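Local coordinates for uncharacterized protein (Bacteroides ovatus, PDB 4FS7) that is of unknown function but, as an extracellular protein built of leucine-rich repeats, probably binds other proteins, at residues A[76-79]-A[80-84]; A[309-312]-A[313-317]; A[197-200]-A[201-205]; A[129-133]-A[134-138]. All coordinates share one frame; numbering follows the deposited sequence. Where two conformers were deposited one is given.

The four contacts are local turns that come along the chain in the order 1, 4, 3, 2 and are strung along an elongated, helix-free leucine-rich repeat protein. Centres of contacts 1 and 4 are about 18 Å apart, those of 4 and 3 about 16 Å, those of 3 and 2 about 26 Å; contacts 1 and 2 lie about 59 Å apart, on opposite sides of the chain's centre. None touches another. Contacts 4, 3 and 2 each follow a two-residue strand, in three separate parallel sheets, with the same pair of overlapping turns, so one structural unit recurs along the solenoid. Contact 1 has a single type I turn between two sheets.

Contact 1 (A[76-79]-A[80-84]); sequences IKIP and STVRE
Ile-78 and Val-82 make the apolar part of this local contact, their side chains crossing at about a right angle. Ile-78 CG2 reaches Val-82 CB at 3.6 Å and is 3.8 Å from Val-82 CG1, so one methyl lies against the fork of the valine. With Ile-78 CG1 beside the backbone nitrogen (chi1 -54°), CG2 takes the place anti to it and faces Val-82. A looser apolar touch joins Pro-79 CG to Val-82 CG2, 4.1 Å apart. Both Ile-78 and Val-82 are buried, and the isoleucine also packs on Ile-62 and Ile-99.

Backbone bonding comes from a type I beta turn running from Pro-79 to Val-82. The turn follows strand 73-77, the middle strand of a parallel three-stranded sheet, and leads to strand 84-85, which pairs with strand 55-62 of a different sheet; it thus takes the chain round a corner between the two. Val-82 N donates to Pro-79 O at 3.1 Å, nearly straight at 167°.

The hydroxyl residues add lesser contacts. Thr-81 OG1 sits 3.6 Å from Pro-79 CG in a plain van der Waals contact, while its hydrogen bond goes to Val-59 O. Ser-80, an exposed residue, touches the proline only through CB, 3.7 Å from Pro-79 C.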
loop_
_atom_site.group_PDB
_atom_site.type_symbol
_atom_site.label_atom_id
_atom_site.label_comp_id
_atom_site.label_asym_id
_atom_site.label_seq_id
_atom_site.Cartn_x
_atom_site.Cartn_y
_atom_site.Cartn_z
ATOM N N ILE A 76 15.952 27.129 -1.548
ATOM C CA ILE A 76 16.233 27.602 -0.197
ATOM C C ILE A 76 17.595 27.060 0.199
ATOM O O ILE A 76 17.889 25.875 0.027
ATOM C CB ILE A 76 15.145 27.109 0.800
ATOM C CG1 ILE A 76 13.749 27.621 0.388
ATOM C CG2 ILE A 76 15.508 27.494 2.240
ATOM C CD1 ILE A 76 12.578 27.084 1.158
ATOM N N LYS A 77 18.439 27.974 0.662
ATOM C CA LYS A 77 19.770 27.675 1.158
ATOM C C LYS A 77 19.736 27.762 2.680
ATOM O O LYS A 77 19.464 28.835 3.239
ATOM C CB LYS A 77 20.778 28.665 0.566
ATOM C CG LYS A 77 20.813 28.705 -0.975
ATOM C CD LYS A 77 21.856 29.680 -1.477
ATOM C CE LYS A 77 22.432 29.264 -2.802
ATOM N NZ LYS A 77 23.790 29.858 -3.013
ATOM N N ILE A 78 20.018 26.657 3.345
ATOM C CA ILE A 78 19.933 26.567 4.780
ATOM C C ILE A 78 21.340 26.463 5.377
ATOM O O ILE A 78 22.089 25.584 4.996
ATOM C CB ILE A 78 19.079 25.355 5.230
ATOM C CG1 ILE A 78 17.691 25.368 4.586
ATOM C CG2 ILE A 78 18.966 25.320 6.741
ATOM C CD1 ILE A 78 16.703 24.243 5.039
ATOM N N PRO A 79 21.713 27.361 6.301
ATOM C CA PRO A 79 23.059 27.329 6.842
ATOM C C PRO A 79 23.246 26.185 7.846
ATOM O O PRO A 79 22.285 25.651 8.385
ATOM C CB PRO A 79 23.172 28.690 7.548
ATOM C CG PRO A 79 21.776 28.954 8.014
ATOM C CD PRO A 79 20.907 28.430 6.896
ATOM N N SER A 80 24.494 25.841 8.136
ATOM C CA SER A 80 24.817 24.701 8.980
ATOM C C SER A 80 24.368 24.844 10.408
ATOM O O SER A 80 24.328 23.872 11.167
ATOM C CB SER A 80 26.304 24.423 8.956
ATOM O OG SER A 80 27.021 25.457 9.617
ATOM N N THR A 81 24.056 26.083 10.782
ATOM C CA THR A 81 23.628 26.401 12.118
ATOM C C THR A 81 22.195 25.986 12.437
ATOM O O THR A 81 21.825 25.890 13.613
ATOM C CB THR A 81 23.794 27.910 12.396
ATOM O OG1 THR A 81 23.104 28.653 11.383
ATOM C CG2 THR A 81 25.308 28.268 12.334
ATOM N N VAL A 82 21.407 25.713 11.395
ATOM C CA VAL A 82 20.044 25.258 11.585
ATOM C C VAL A 82 20.065 23.799 11.975
ATOM O O VAL A 82 20.509 22.950 11.222
ATOM C CB VAL A 82 19.194 25.525 10.330
ATOM C CG1 VAL A 82 17.874 24.737 10.355
ATOM C CG2 VAL A 82 18.906 27.013 10.170
ATOM N N ARG A 83 19.551 23.520 13.166
ATOM C CA ARG A 83 19.552 22.170 13.739
ATOM C C ARG A 83 18.177 21.566 13.914
ATOM O O ARG A 83 18.081 20.371 14.247
ATOM C CB ARG A 83 20.297 22.115 15.058
ATOM C CG ARG A 83 19.752 22.911 16.126
ATOM C CD ARG A 83 20.734 22.871 17.316
ATOM N NE ARG A 83 20.076 23.454 18.481
ATOM C CZ ARG A 83 20.374 24.623 19.048
ATOM N NH1 ARG A 83 21.385 25.378 18.621
ATOM N NH2 ARG A 83 19.648 25.030 20.078
ATOM N N GLU A 84 17.139 22.327 13.599
ATOM C CA GLU A 84 15.758 21.873 13.747
ATOM C C GLU A 84 14.920 22.548 12.685
ATOM O O GLU A 84 15.094 23.725 12.412
ATOM C CB GLU A 84 15.250 22.272 15.124
ATOM C CG GLU A 84 13.847 21.839 15.463
ATOM C CD GLU A 84 13.448 22.293 16.866
ATOM O OE1 GLU A 84 14.323 22.273 17.758
ATOM O OE2 GLU A 84 12.267 22.657 17.057
#

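Contact 2 (A[309-312]-A[313-317]); sequences KFIG and EEAFE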
loop_
_atom_site.group_PDB
_atom_site.type_symbol
_atom_site.label_atom_id
_atom_site.label_comp_id
_atom_site.label_asym_id
_atom_site.label_seq_id
_atom_site.Cartn_x
_atom_site.Cartn_y
_atom_site.Cartn_z
ATOM N N LYS A 309 -11.955 -26.565 3.145
ATOM C CA LYS A 309 -13.228 -27.083 3.613
ATOM C C LYS A 309 -14.436 -26.183 3.500
ATOM O O LYS A 309 -15.565 -26.637 3.608
ATOM C CB LYS A 309 -13.083 -27.551 5.059
ATOM C CG LYS A 309 -12.056 -28.733 5.167
ATOM C CD LYS A 309 -11.908 -29.365 6.524
ATOM C CE LYS A 309 -10.685 -30.334 6.497
ATOM N NZ LYS A 309 -10.551 -31.112 7.754
ATOM N N PHE A 310 -14.220 -24.898 3.255
ATOM C CA PHE A 310 -15.326 -23.926 3.138
ATOM C C PHE A 310 -15.088 -22.989 1.987
ATOM O O PHE A 310 -13.996 -22.420 1.857
ATOM C CB PHE A 310 -15.482 -23.114 4.415
ATOM C CG PHE A 310 -15.693 -23.969 5.625
ATOM C CD1 PHE A 310 -14.618 -24.497 6.350
ATOM C CD2 PHE A 310 -16.968 -24.321 6.012
ATOM C CE1 PHE A 310 -14.826 -25.335 7.454
ATOM C CE2 PHE A 310 -17.187 -25.125 7.116
ATOM C CZ PHE A 310 -16.107 -25.646 7.831
ATOM N N ILE A 311 -16.101 -22.785 1.155
ATOM C CA ILE A 311 -16.052 -21.816 0.064
ATOM C C ILE A 311 -16.982 -20.655 0.443
ATOM O O ILE A 311 -18.193 -20.825 0.553
ATOM C CB ILE A 311 -16.528 -22.388 -1.303
ATOM C CG1 ILE A 311 -15.892 -23.760 -1.610
ATOM C CG2 ILE A 311 -16.274 -21.331 -2.415
ATOM C CD1 ILE A 311 -14.372 -23.691 -1.750
ATOM N N GLY A 312 -16.401 -19.485 0.713
ATOM C CA GLY A 312 -17.118 -18.378 1.204
ATOM C C GLY A 312 -18.103 -17.750 0.263
ATOM O O GLY A 312 -18.040 -17.927 -0.944
ATOM N N GLU A 313 -18.963 -16.925 0.836
ATOM C CA GLU A 313 -19.924 -16.139 0.102
ATOM C C GLU A 313 -19.280 -15.380 -1.046
ATOM O O GLU A 313 -18.268 -14.690 -0.880
ATOM C CB GLU A 313 -20.600 -15.173 1.075
ATOM C CG GLU A 313 -21.808 -14.480 0.548
ATOM C CD GLU A 313 -22.818 -14.020 1.623
ATOM O OE1 GLU A 313 -23.150 -14.746 2.621
ATOM O OE2 GLU A 313 -23.367 -12.928 1.394
ATOM N N GLU A 314 -19.845 -15.475 -2.260
ATOM C CA GLU A 314 -19.402 -14.752 -3.441
ATOM C C GLU A 314 -17.931 -15.023 -3.792
ATOM O O GLU A 314 -17.330 -14.256 -4.557
ATOM C CB GLU A 314 -19.610 -13.230 -3.291
ATOM C CG GLU A 314 -21.060 -12.799 -3.206
ATOM C CD GLU A 314 -21.218 -11.305 -3.003
ATOM O OE1 GLU A 314 -20.265 -10.540 -3.273
ATOM O OE2 GLU A 314 -22.326 -10.906 -2.586
ATOM N N ALA A 315 -17.365 -16.157 -3.350
ATOM C CA ALA A 315 -15.920 -16.362 -3.565
ATOM C C ALA A 315 -15.475 -16.396 -5.010
ATOM O O ALA A 315 -14.382 -15.952 -5.329
ATOM C CB ALA A 315 -15.423 -17.569 -2.812
ATOM N N PHE A 316 -16.309 -16.984 -5.857
ATOM C CA PHE A 316 -16.040 -17.109 -7.261
ATOM C C PHE A 316 -17.095 -16.399 -8.124
ATOM O O PHE A 316 -17.226 -16.637 -9.344
ATOM C CB PHE A 316 -15.880 -18.566 -7.727
ATOM C CG PHE A 316 -14.731 -19.293 -7.076
ATOM C CD1 PHE A 316 -13.473 -19.235 -7.644
ATOM C CD2 PHE A 316 -14.898 -20.021 -5.928
ATOM C CE1 PHE A 316 -12.410 -19.901 -7.072
ATOM C CE2 PHE A 316 -13.846 -20.687 -5.352
ATOM C CZ PHE A 316 -12.591 -20.626 -5.943
ATOM N N GLU A 317 -17.829 -15.465 -7.513
ATOM C CA GLU A 317 -18.863 -14.772 -8.289
ATOM C C GLU A 317 -18.210 -14.017 -9.461
ATOM O O GLU A 317 -17.157 -13.375 -9.291
ATOM C CB GLU A 317 -19.681 -13.850 -7.395
ATOM C CG GLU A 317 -20.680 -12.999 -8.174
ATOM C CD GLU A 317 -21.822 -12.391 -7.385
ATOM O OE1 GLU A 317 -22.191 -12.927 -6.359
ATOM O OE2 GLU A 317 -22.309 -11.393 -7.919
#
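Ile-311 packs one methyl against Ala-315 and Phe-316, the closely packed side of the contact. Its CG2 lies 3.9 Å from both Ala-315 CB and Phe-316 CE2, meeting the ring at its edge, in the ring plane. The two larger side chains cross at about a right angle. Phe-316 places CG beside its backbone nitrogen (chi1 -62°), which swings the ring back toward the isoleucine.

The chain doubles back in a type II beta turn from Gly-312 to Ala-315, overlapped by a type I turn from Glu-314 to Glu-317. Ala-315 N donates to Gly-312 O at 3.1 Å with a bent angle of 141°; Ser-338 OG also bonds this oxygen, so two donors grip it. The second turn closes only weakly, Glu-317 N to Glu-314 O.

The solvent side is looser: the exposed Glu-313 touches Gly-312 through CB alone, and Glu-314 lies against Lys-291 and Tyr-294, with a long, weak ion pair to Arg-337.

Strand 310-311, in a BspA-type leucine-rich repeat region, runs parallel between strands 287-288 and 333-334. Ile-311 also packs on Val-288 and Leu-304, and the Phe-316 ring meets Phe-339 with planes nearly parallel and Phe-293 with planes about 20° apart.

Contact 3 (A[197-200]-A[201-205]); sequences KIIR and DYCFA
Arg-200 and Cys-203 close a type II beta turn, which shares two residues with a type I turn running from Tyr-202 to Ala-205. The closing bond of the first, Cys-203 N to Arg-200 O, is weak at 3.3 Å and 139°, whereas that of the second, Ala-205 N to Tyr-202 O, is 3.1 Å long. Tyr-202 belongs to both turns and takes a positive phi of 62°, as the third residue of a type II turn commonly does.

Inside the bend, Ile-199 presses CG2 onto Cys-203. The gap from this methyl to Cys-203 CB is 3.4 Å, tighter than an ordinary carbon contact, and Cys-203 SG follows at 3.9 Å. The sulfur stands anti to its backbone nitrogen (chi1 -171°) and rests over one face of the Phe-204 ring, 3.7 Å above its plane and offset toward the rim. Ile-199 meets the same ring with its other arm, CD1 lying 4.2 Å from Phe-204 CE2 at the ring edge.

This strand followed by a double turn is a piece of a BspA-type leucine-rich repeat. Strand 198-199 runs parallel between strands 175-176 and 221-222, and all three side chains are buried: Ile-199 packs on Leu-222, Cys-203 and Phe-204 on Leu-176.

On the outside, Arg-200 stretches its chain away from the turn and along Thr-175 and His-177. Asp-201 touches Arg-200 through CB, 3.7 Å from Arg-200 C, while its OD1 accepts the backbone N-H of Asp-224. The Tyr-202 ring meets Phe-225, their planes nearly parallel.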
loop_
_atom_site.group_PDB
_atom_site.type_symbol
_atom_site.label_atom_id
_atom_site.label_comp_id
_atom_site.label_asym_id
_atom_site.label_seq_id
_atom_site.Cartn_x
_atom_site.Cartn_y
_atom_site.Cartn_z
ATOM N N LYS A 197 9.168 -7.415 9.379
ATOM C CA LYS A 197 8.122 -8.231 10.029
ATOM C C LYS A 197 6.721 -7.965 9.502
ATOM O O LYS A 197 5.925 -8.875 9.302
ATOM C CB LYS A 197 8.094 -7.956 11.531
ATOM C CG LYS A 197 9.443 -8.236 12.273
ATOM C CD LYS A 197 9.802 -9.750 12.312
ATOM C CE LYS A 197 11.207 -10.047 12.805
ATOM N NZ LYS A 197 11.348 -9.816 14.265
ATOM N N ILE A 198 6.432 -6.682 9.284
ATOM C CA ILE A 198 5.060 -6.197 9.020
ATOM C C ILE A 198 5.033 -5.164 7.917
ATOM O O ILE A 198 5.823 -4.214 7.965
ATOM C CB ILE A 198 4.491 -5.558 10.347
ATOM C CG1 ILE A 198 4.358 -6.602 11.446
ATOM C CG2 ILE A 198 3.176 -4.806 10.074
ATOM C CD1 ILE A 198 4.112 -5.994 12.827
ATOM N N ILE A 199 4.114 -5.322 6.972
ATOM C CA ILE A 199 3.762 -4.281 5.994
ATOM C C ILE A 199 2.327 -3.898 6.313
ATOM O O ILE A 199 1.417 -4.739 6.227
ATOM C CB ILE A 199 3.915 -4.758 4.536
ATOM C CG1 ILE A 199 5.383 -5.053 4.232
ATOM C CG2 ILE A 199 3.308 -3.756 3.576
ATOM C CD1 ILE A 199 5.645 -5.724 2.880
ATOM N N ARG A 200 2.113 -2.643 6.693
ATOM C CA ARG A 200 0.801 -2.166 7.092
ATOM C C ARG A 200 -0.095 -1.827 5.914
ATOM O O ARG A 200 0.300 -1.893 4.752
ATOM C CB ARG A 200 0.951 -0.992 8.068
ATOM C CG ARG A 200 1.523 -1.419 9.414
ATOM C CD ARG A 200 1.390 -0.315 10.450
ATOM N NE ARG A 200 1.843 -0.711 11.781
ATOM C CZ ARG A 200 2.271 0.147 12.727
ATOM N NH1 ARG A 200 2.348 1.453 12.456
ATOM N NH2 ARG A 200 2.682 -0.304 13.924
ATOM N N ASP A 201 -1.319 -1.437 6.241
ATOM C CA ASP A 201 -2.360 -1.216 5.233
ATOM C C ASP A 201 -1.929 -0.239 4.170
ATOM O O ASP A 201 -1.292 0.774 4.484
ATOM C CB ASP A 201 -3.649 -0.668 5.886
ATOM C CG ASP A 201 -4.271 -1.534 6.957
ATOM O OD1 ASP A 201 -3.927 -2.682 7.125
ATOM O OD2 ASP A 201 -5.192 -1.022 7.648
ATOM N N TYR A 202 -2.307 -0.458 2.905
ATOM C CA TYR A 202 -2.114 0.449 1.803
ATOM C C TYR A 202 -0.659 0.743 1.487
ATOM O O TYR A 202 -0.431 1.617 0.668
ATOM C CB TYR A 202 -2.859 1.772 2.065
ATOM C CG TYR A 202 -4.347 1.596 2.168
ATOM C CD1 TYR A 202 -5.150 1.479 1.039
ATOM C CD2 TYR A 202 -4.933 1.536 3.385
ATOM C CE1 TYR A 202 -6.540 1.318 1.164
ATOM C CE2 TYR A 202 -6.329 1.347 3.527
ATOM C CZ TYR A 202 -7.104 1.219 2.405
ATOM O OH TYR A 202 -8.467 1.053 2.544
ATOM N N CYS A 203 0.300 -0.011 2.016
ATOM C CA CYS A 203 1.703 0.425 1.902
ATOM C C CYS A 203 2.144 0.687 0.458
ATOM O O CYS A 203 2.822 1.684 0.194
ATOM C CB CYS A 203 2.596 -0.590 2.599
ATOM S SG CYS A 203 4.287 -0.085 2.775
ATOM N N PHE A 204 1.798 -0.248 -0.445
ATOM C CA PHE A 204 2.188 -0.165 -1.841
ATOM C C PHE A 204 0.962 -0.043 -2.741
ATOM O O PHE A 204 1.060 -0.252 -3.945
ATOM C CB PHE A 204 3.058 -1.347 -2.277
ATOM C CG PHE A 204 4.319 -1.473 -1.501
ATOM C CD1 PHE A 204 5.429 -0.680 -1.836
ATOM C CD2 PHE A 204 4.423 -2.335 -0.436
ATOM C CE1 PHE A 204 6.592 -0.754 -1.149
ATOM C CE2 PHE A 204 5.630 -2.421 0.263
ATOM C CZ PHE A 204 6.708 -1.650 -0.133
ATOM N N ALA A 205 -0.177 0.405 -2.195
ATOM C CA ALA A 205 -1.364 0.565 -3.033
ATOM C C ALA A 205 -1.127 1.531 -4.165
ATOM O O ALA A 205 -0.571 2.591 -3.942
ATOM C CB ALA A 205 -2.558 0.974 -2.185
#

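Contact 4 (A[129-133]-A[134-138]); sequences KSIGV and EAFKG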
loop_
_atom_site.group_PDB
_atom_site.type_symbol
_atom_site.label_atom_id
_atom_site.label_comp_id
_atom_site.label_asym_id
_atom_site.label_seq_id
_atom_site.Cartn_x
_atom_site.Cartn_y
_atom_site.Cartn_z
ATOM N N LYS A 129 17.261 10.563 12.346
ATOM C CA LYS A 129 16.650 9.557 13.203
ATOM C C LYS A 129 15.177 9.280 12.890
ATOM O O LYS A 129 14.716 8.182 13.127
ATOM C CB LYS A 129 16.815 9.935 14.662
ATOM C CG LYS A 129 18.274 9.967 15.118
ATOM C CD LYS A 129 19.030 8.644 14.872
ATOM C CE LYS A 129 18.583 7.438 15.763
ATOM N NZ LYS A 129 19.309 6.112 15.436
ATOM N N SER A 130 14.450 10.243 12.351
ATOM C CA SER A 130 13.036 10.008 12.067
ATOM C C SER A 130 12.516 10.870 10.950
ATOM O O SER A 130 13.002 11.973 10.684
ATOM C CB SER A 130 12.183 10.234 13.315
ATOM O OG SER A 130 12.167 11.610 13.680
ATOM N N ILE A 131 11.528 10.311 10.261
ATOM C CA ILE A 131 10.808 10.966 9.175
ATOM C C ILE A 131 9.325 10.900 9.517
ATOM O O ILE A 131 8.807 9.816 9.784
ATOM C CB ILE A 131 11.080 10.288 7.826
ATOM C CG1 ILE A 131 12.553 10.435 7.447
ATOM C CG2 ILE A 131 10.147 10.825 6.713
ATOM C CD1 ILE A 131 12.997 9.585 6.230
ATOM N N GLY A 132 8.643 12.044 9.515
ATOM C CA GLY A 132 7.283 12.110 9.997
ATOM C C GLY A 132 6.225 11.725 8.987
ATOM O O GLY A 132 6.508 11.457 7.831
ATOM N N VAL A 133 4.988 11.759 9.476
ATOM C CA VAL A 133 3.801 11.483 8.663
ATOM C C VAL A 133 3.764 12.427 7.452
ATOM O O VAL A 133 3.920 13.647 7.583
ATOM C CB VAL A 133 2.545 11.590 9.519
ATOM C CG1 VAL A 133 1.277 11.564 8.660
ATOM C CG2 VAL A 133 2.528 10.484 10.530
ATOM N N GLU A 134 3.609 11.865 6.262
ATOM C CA GLU A 134 3.436 12.646 5.061
ATOM C C GLU A 134 4.611 13.591 4.792
ATOM O O GLU A 134 4.477 14.584 4.110
ATOM C CB GLU A 134 2.113 13.392 5.063
ATOM C CG GLU A 134 0.931 12.421 5.039
ATOM C CD GLU A 134 -0.411 13.063 5.245
ATOM O OE1 GLU A 134 -0.577 14.260 5.073
ATOM O OE2 GLU A 134 -1.369 12.309 5.557
ATOM N N ALA A 135 5.794 13.265 5.310
ATOM C CA ALA A 135 6.913 14.221 5.253
ATOM C C ALA A 135 7.297 14.636 3.845
ATOM O O ALA A 135 7.706 15.772 3.622
ATOM C CB ALA A 135 8.127 13.630 5.995
ATOM N N PHE A 136 7.248 13.679 2.907
ATOM C CA PHE A 136 7.667 13.910 1.530
ATOM C C PHE A 136 6.524 13.637 0.532
ATOM O O PHE A 136 6.781 13.393 -0.637
ATOM C CB PHE A 136 8.896 13.078 1.164
ATOM C CG PHE A 136 10.119 13.435 1.966
ATOM C CD1 PHE A 136 10.842 14.594 1.674
ATOM C CD2 PHE A 136 10.520 12.685 3.072
ATOM C CE1 PHE A 136 11.947 14.921 2.399
ATOM C CE2 PHE A 136 11.646 13.053 3.794
ATOM C CZ PHE A 136 12.328 14.176 3.446
ATOM N N LYS A 137 5.284 13.731 1.000
ATOM C CA LYS A 137 4.146 13.362 0.168
ATOM C C LYS A 137 4.083 14.249 -1.074
ATOM O O LYS A 137 4.012 15.492 -0.992
ATOM C CB LYS A 137 2.862 13.425 0.981
ATOM C CG LYS A 137 1.612 13.077 0.193
ATOM C CD LYS A 137 0.384 12.965 1.085
ATOM C CE LYS A 137 -0.801 12.398 0.326
ATOM N NZ LYS A 137 -1.951 12.100 1.246
ATOM N N GLY A 138 4.147 13.649 -2.247
ATOM C CA GLY A 138 4.067 14.402 -3.494
ATOM C C GLY A 138 5.374 14.910 -4.032
ATOM O O GLY A 138 5.405 15.458 -5.119
#
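Ile-131 and Phe-136 cross at about a right angle, with Ala-135 next to Phe-136 in sequence and touching the same isoleucine methyl. Ile-131 CG2 approaches the ring obliquely, 4.0 Å from Phe-136 CE2, and lies closer still to Ala-135 CB at 3.5 Å. A chi1 of -64° turns Phe-136 CG away from the carbonyl carbon and brings ring atoms CD2 and CE2 near that methyl.

Val-133 and Glu-134, by contrast, lie side by side and point the same way, Val-133 CG1 resting 3.7 Å from Glu-134 CG. An alanine here in place of Glu-134 lacks the CG methylene, and would probably leave the valine methyl without its flanking partner and give up the contacts with Cys-111 and Glu-156.

The two pairs are set by a type II turn, Gly-132 to Ala-135, running into a type I turn, Glu-134 to Lys-137, after strand 130-131 of a BspA-type leucine-rich repeat region. Ala-135 N donates to Gly-132 O at 3.2 Å, bent to 139°. Lys-137 N to Glu-134 O is weak. Phe-136 takes its place in a row of rings, meeting Phe-113 and Phe-158 with planes nearly parallel, while Lys-137 forms a salt bridge with Glu-156.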